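Local coordinates for protein MaoC-like dehydratase (Phytophthora Capsici, PDB 3KH8) that probably catalyses the reversible hydration of enoyl-thioesters, as a hot dog fold lyase of the MaoC-like dehydratase and hydratase 2 family, at residues 47-52 with 142-147; 87-92 with 175-180. All blocks are in the same frame, centred on the assembly; numbering follows the deposited sequence.

Overall arrangement
Contact 1 (47-52 with 142-147) pairs strand 48-54 with strand 141-154, and contact 2 (87-92 with 175-180) sets the turn leading into helix 91-94 against strand 172-184. Both strand segments 142-147 and 175-180 belong to one antiparallel sheet, in which strand 158-169 runs between them. The contact centres lie about 11 Å apart, and the segments alternate along the chain: 47-52, 87-92, 142-147, 175-180. The two contacts touch, since Tyr50 OH packs on Pro92 CA at 3.4 Å and Leu143 CD1 on Leu91 CD1 at 3.6 Å. Contact 1 adds the first strand at the side of the sheet, contact 2 lies nearer the chain centre, and the turn and helix 91-94 connect the two.

Contact 1. Residues 47-52 with 142-147; sequences EATYTA and TLTGKT
Tyr50 lays one ring face over Gly145 of the neighbouring antiparallel strand, in the sheet of the N-terminal hot dog domain. Gly145 CA stands 4.2 Å from the Tyr50 ring centroid and 12° off the ring normal, a CH-pi contact over the centre of the face. Gly145, which has no side chain, meets the ring with its backbone, through CA and C. The first torsion of Tyr50 (chi1 65°) sets CG between the backbone N and the carbonyl carbon, and so carries the ring across to the other strand. At the ring edge, in its plane, Thr147 CG2 approaches Tyr50 CE2 to 3.7 Å, the two side chains crossing at about a right angle. On the sheet face that bears Tyr50 and Thr147, Ala52 packs on Leu91 of helix 91-94, while Tyr50 also reaches Phe167 of strand 158-169.

Six backbone hydrogen bonds fix the register, two each for the pairs Ala48-Thr147, Tyr50-Gly145 and Ala52-Leu143; Gly145 N to Tyr50 O, at 2.7 Å, has its donor tilted 31° from the carbonyl plane.

On the opposite face Thr49, Thr51, Thr144 and Lys146 project. The methyls meet diagonally rather than within a pair: Thr49 CG2 with Thr144 CG2 at 3.7 Å, and Thr51 CG2 with Thr142 CG2 at 3.6 Å. Thr142 OG1 is bonded to Thr53 OG1. At the outer end Lys146 and Glu47 form only a long salt bridge, 4.0 Å from NZ to OE2, whereas Glu47 OE2 lies 3.4 Å from the methylene Lys146 CD.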
# COMPACT_ATOMS: atom_id res chain seq x y z
N GLU A 47 28.75 1.38 18.11
CA GLU A 47 27.44 1.69 17.56
C GLU A 47 27.52 2.01 16.07
O GLU A 47 28.51 2.58 15.60
CB GLU A 47 26.76 2.84 18.33
CG GLU A 47 27.40 4.21 18.16
CD GLU A 47 26.50 5.36 18.58
OE1 GLU A 47 25.57 5.15 19.40
OE2 GLU A 47 26.72 6.49 18.09
N ALA A 48 26.49 1.61 15.33
CA ALA A 48 26.39 1.95 13.92
C ALA A 48 25.46 3.14 13.76
O ALA A 48 24.43 3.24 14.44
CB ALA A 48 25.89 0.76 13.12
N THR A 49 25.83 4.06 12.87
CA THR A 49 25.03 5.24 12.61
C THR A 49 24.57 5.24 11.16
O THR A 49 25.35 4.98 10.25
CB THR A 49 25.82 6.54 12.94
OG1 THR A 49 26.27 6.49 14.30
CG2 THR A 49 24.94 7.77 12.75
N TYR A 50 23.28 5.50 10.95
CA TYR A 50 22.72 5.58 9.61
C TYR A 50 21.64 6.65 9.53
O TYR A 50 21.29 7.28 10.53
CB TYR A 50 22.19 4.21 9.15
CG TYR A 50 21.02 3.67 9.95
CD1 TYR A 50 19.71 3.86 9.52
CD2 TYR A 50 21.23 2.97 11.14
CE1 TYR A 50 18.63 3.37 10.25
CE2 TYR A 50 20.15 2.47 11.88
CZ TYR A 50 18.86 2.68 11.43
OH TYR A 50 17.79 2.19 12.14
N THR A 51 21.11 6.84 8.32
CA THR A 51 20.09 7.84 8.06
C THR A 51 18.81 7.16 7.60
O THR A 51 18.86 6.19 6.84
CB THR A 51 20.57 8.86 7.01
OG1 THR A 51 21.84 9.38 7.42
CG2 THR A 51 19.60 10.01 6.87
N ALA A 52 17.68 7.65 8.08
CA ALA A 52 16.38 7.16 7.66
C ALA A 52 15.52 8.32 7.18
O ALA A 52 15.51 9.39 7.78
CB ALA A 52 15.69 6.41 8.79
N THR A 142 13.68 13.39 7.93
CA THR A 142 14.94 12.67 7.85
C THR A 142 15.50 12.56 9.26
O THR A 142 15.55 13.55 9.99
CB THR A 142 15.94 13.38 6.90
OG1 THR A 142 15.46 13.29 5.56
CG2 THR A 142 17.32 12.75 6.98
N LEU A 143 15.89 11.35 9.64
CA LEU A 143 16.34 11.08 11.00
C LEU A 143 17.69 10.39 11.00
O LEU A 143 18.03 9.66 10.06
CB LEU A 143 15.33 10.19 11.73
CG LEU A 143 13.88 10.67 11.86
CD1 LEU A 143 13.00 9.52 12.31
CD2 LEU A 143 13.75 11.85 12.82
N THR A 144 18.46 10.63 12.06
CA THR A 144 19.68 9.87 12.32
C THR A 144 19.33 8.67 13.20
O THR A 144 18.74 8.83 14.27
CB THR A 144 20.75 10.74 13.01
OG1 THR A 144 21.15 11.80 12.12
CG2 THR A 144 21.98 9.92 13.36
N GLY A 145 19.70 7.48 12.74
CA GLY A 145 19.54 6.26 13.52
C GLY A 145 20.85 5.81 14.12
O GLY A 145 21.87 5.76 13.42
N LYS A 146 20.83 5.48 15.41
CA LYS A 146 21.99 4.94 16.10
C LYS A 146 21.63 3.59 16.70
O LYS A 146 20.77 3.50 17.58
CB LYS A 146 22.48 5.90 17.19
CG LYS A 146 23.01 7.23 16.68
CD LYS A 146 23.67 8.02 17.79
CE LYS A 146 24.03 9.44 17.35
NZ LYS A 146 24.94 9.48 16.17
N THR A 147 22.29 2.54 16.23
CA THR A 147 21.97 1.18 16.67
C THR A 147 23.12 0.50 17.39
O THR A 147 24.29 0.63 17.01
CB THR A 147 21.41 0.30 15.51
OG1 THR A 147 21.42 -1.08 15.90
CG2 THR A 147 22.21 0.48 14.25

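Contact 2. Residues 87-92 with 175-180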
# COMPACT_ATOMS: atom_id res chain seq x y z
N TYR A 87 5.00 3.70 13.54
CA TYR A 87 5.76 3.71 12.28
C TYR A 87 7.30 3.63 12.40
O TYR A 87 7.93 2.95 11.59
CB TYR A 87 5.33 4.86 11.34
CG TYR A 87 6.13 4.89 10.06
CD1 TYR A 87 5.99 3.89 9.10
CD2 TYR A 87 7.06 5.91 9.81
CE1 TYR A 87 6.74 3.89 7.92
CE2 TYR A 87 7.81 5.92 8.63
CZ TYR A 87 7.64 4.92 7.70
OH TYR A 87 8.38 4.92 6.54
N PRO A 88 7.91 4.30 13.41
CA PRO A 88 9.38 4.20 13.53
C PRO A 88 9.98 2.78 13.47
O PRO A 88 11.12 2.64 13.05
CB PRO A 88 9.65 4.85 14.88
CG PRO A 88 8.61 5.90 14.97
CD PRO A 88 7.37 5.30 14.35
N VAL A 89 9.23 1.74 13.85
CA VAL A 89 9.72 0.36 13.76
C VAL A 89 10.12 -0.06 12.34
O VAL A 89 10.90 -0.99 12.15
CB VAL A 89 8.73 -0.71 14.33
CG1 VAL A 89 8.39 -0.40 15.77
CG2 VAL A 89 7.46 -0.84 13.47
N CYS A 90 9.55 0.63 11.34
CA CYS A 90 9.84 0.33 9.94
C CYS A 90 11.14 0.95 9.45
O CYS A 90 11.73 0.47 8.49
CB CYS A 90 8.68 0.79 9.05
SG CYS A 90 7.20 -0.18 9.28
N LEU A 91 11.57 2.03 10.11
CA LEU A 91 12.71 2.83 9.64
C LEU A 91 14.06 2.09 9.56
O LEU A 91 14.83 2.34 8.62
CB LEU A 91 12.83 4.15 10.41
CG LEU A 91 11.67 5.14 10.24
CD1 LEU A 91 11.76 6.26 11.26
CD2 LEU A 91 11.61 5.72 8.81
N PRO A 92 14.35 1.18 10.51
CA PRO A 92 15.56 0.36 10.37
C PRO A 92 15.55 -0.57 9.16
O PRO A 92 16.62 -0.95 8.68
CB PRO A 92 15.59 -0.46 11.67
CG PRO A 92 14.82 0.35 12.63
CD PRO A 92 13.71 0.96 11.83
N ALA A 175 12.58 8.87 18.89
CA ALA A 175 12.13 7.52 19.25
C ALA A 175 13.26 6.59 19.67
O ALA A 175 14.38 6.67 19.15
CB ALA A 175 11.32 6.89 18.10
N LYS A 176 12.95 5.71 20.61
CA LYS A 176 13.87 4.67 21.05
C LYS A 176 13.21 3.31 20.87
O LYS A 176 12.11 3.06 21.40
CB LYS A 176 14.28 4.91 22.51
CG LYS A 176 15.28 3.90 23.06
CD LYS A 176 15.61 4.24 24.51
CE LYS A 176 16.35 3.10 25.18
NZ LYS A 176 16.43 3.29 26.65
N LEU A 177 13.87 2.44 20.12
CA LEU A 177 13.37 1.10 19.85
C LEU A 177 14.31 0.07 20.46
O LEU A 177 15.52 0.23 20.40
CB LEU A 177 13.25 0.84 18.35
CG LEU A 177 12.69 1.90 17.39
CD1 LEU A 177 12.80 1.42 15.95
CD2 LEU A 177 11.25 2.25 17.72
N ILE A 178 13.74 -0.98 21.05
CA ILE A 178 14.52 -2.14 21.45
C ILE A 178 13.90 -3.40 20.86
O ILE A 178 12.74 -3.72 21.13
CB ILE A 178 14.67 -2.27 22.99
CG1 ILE A 178 15.34 -1.02 23.58
CG2 ILE A 178 15.46 -3.54 23.35
CD1 ILE A 178 15.14 -0.84 25.08
N SER A 179 14.69 -4.08 20.04
CA SER A 179 14.28 -5.32 19.40
C SER A 179 14.95 -6.50 20.08
O SER A 179 16.16 -6.50 20.30
CB SER A 179 14.66 -5.29 17.92
OG SER A 179 14.35 -6.52 17.28
N GLY A 180 14.15 -7.51 20.43
CA GLY A 180 14.67 -8.73 21.04
C GLY A 180 14.66 -9.91 20.09
O GLY A 180 13.59 -10.32 19.62
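In the interior of the N-terminal hot dog domain, the 3-10 turn 87-90, which leads into helix 91-94, rests against strand 172-184 chiefly through Leu177, with Ala175 beside it. Leu177 is the hub: it touches Pro88, Val89 and Pro92, and all five residues that meet here are buried. No hydrogen bond crosses the interface; 173 Å² is buried between the segments, and the side-chain contacts are between apolar groups.

The two methyl branches of Leu177 divide the work. CD1 lies against the backbone of the turn, 3.6 Å from Pro88 O and 3.9 Å from Val89 CA, and CG of the Pro92 ring faces it at 4.0 Å. CD2 meets the side chains, Pro88 CB at 4.2 Å and Val89 CG1 at 4.4 Å. This split follows from chi1 of -43°, which places CG anti to the carbonyl carbon, and an extended chi2 of 175°; together they send the fork out from the strand. Ala175, two residues earlier and thus on the same face of the strand, adds its CB against Pro88 CB at 4.2 Å.

The turn keeps its shape through its own backbone. Cys90 N donates to Tyr87 O, and Leu91 N donates to Pro88 O at 3.0 Å, so the carbonyl oxygen beside Leu177 CD1 already has a partner. Val130 of strand 123-132 and Phe167 of strand 158-169 also touch the leucine, and Phe167 meets Leu91 and Pro92 as well. The backbone of Leu177 pairs with Thr165, which holds its strand in the sheet. The sheet packs on a short turn and helix where a canonical hot dog fold has its long central helix, consistent with the N-terminal half of hydratase 2 enzymes.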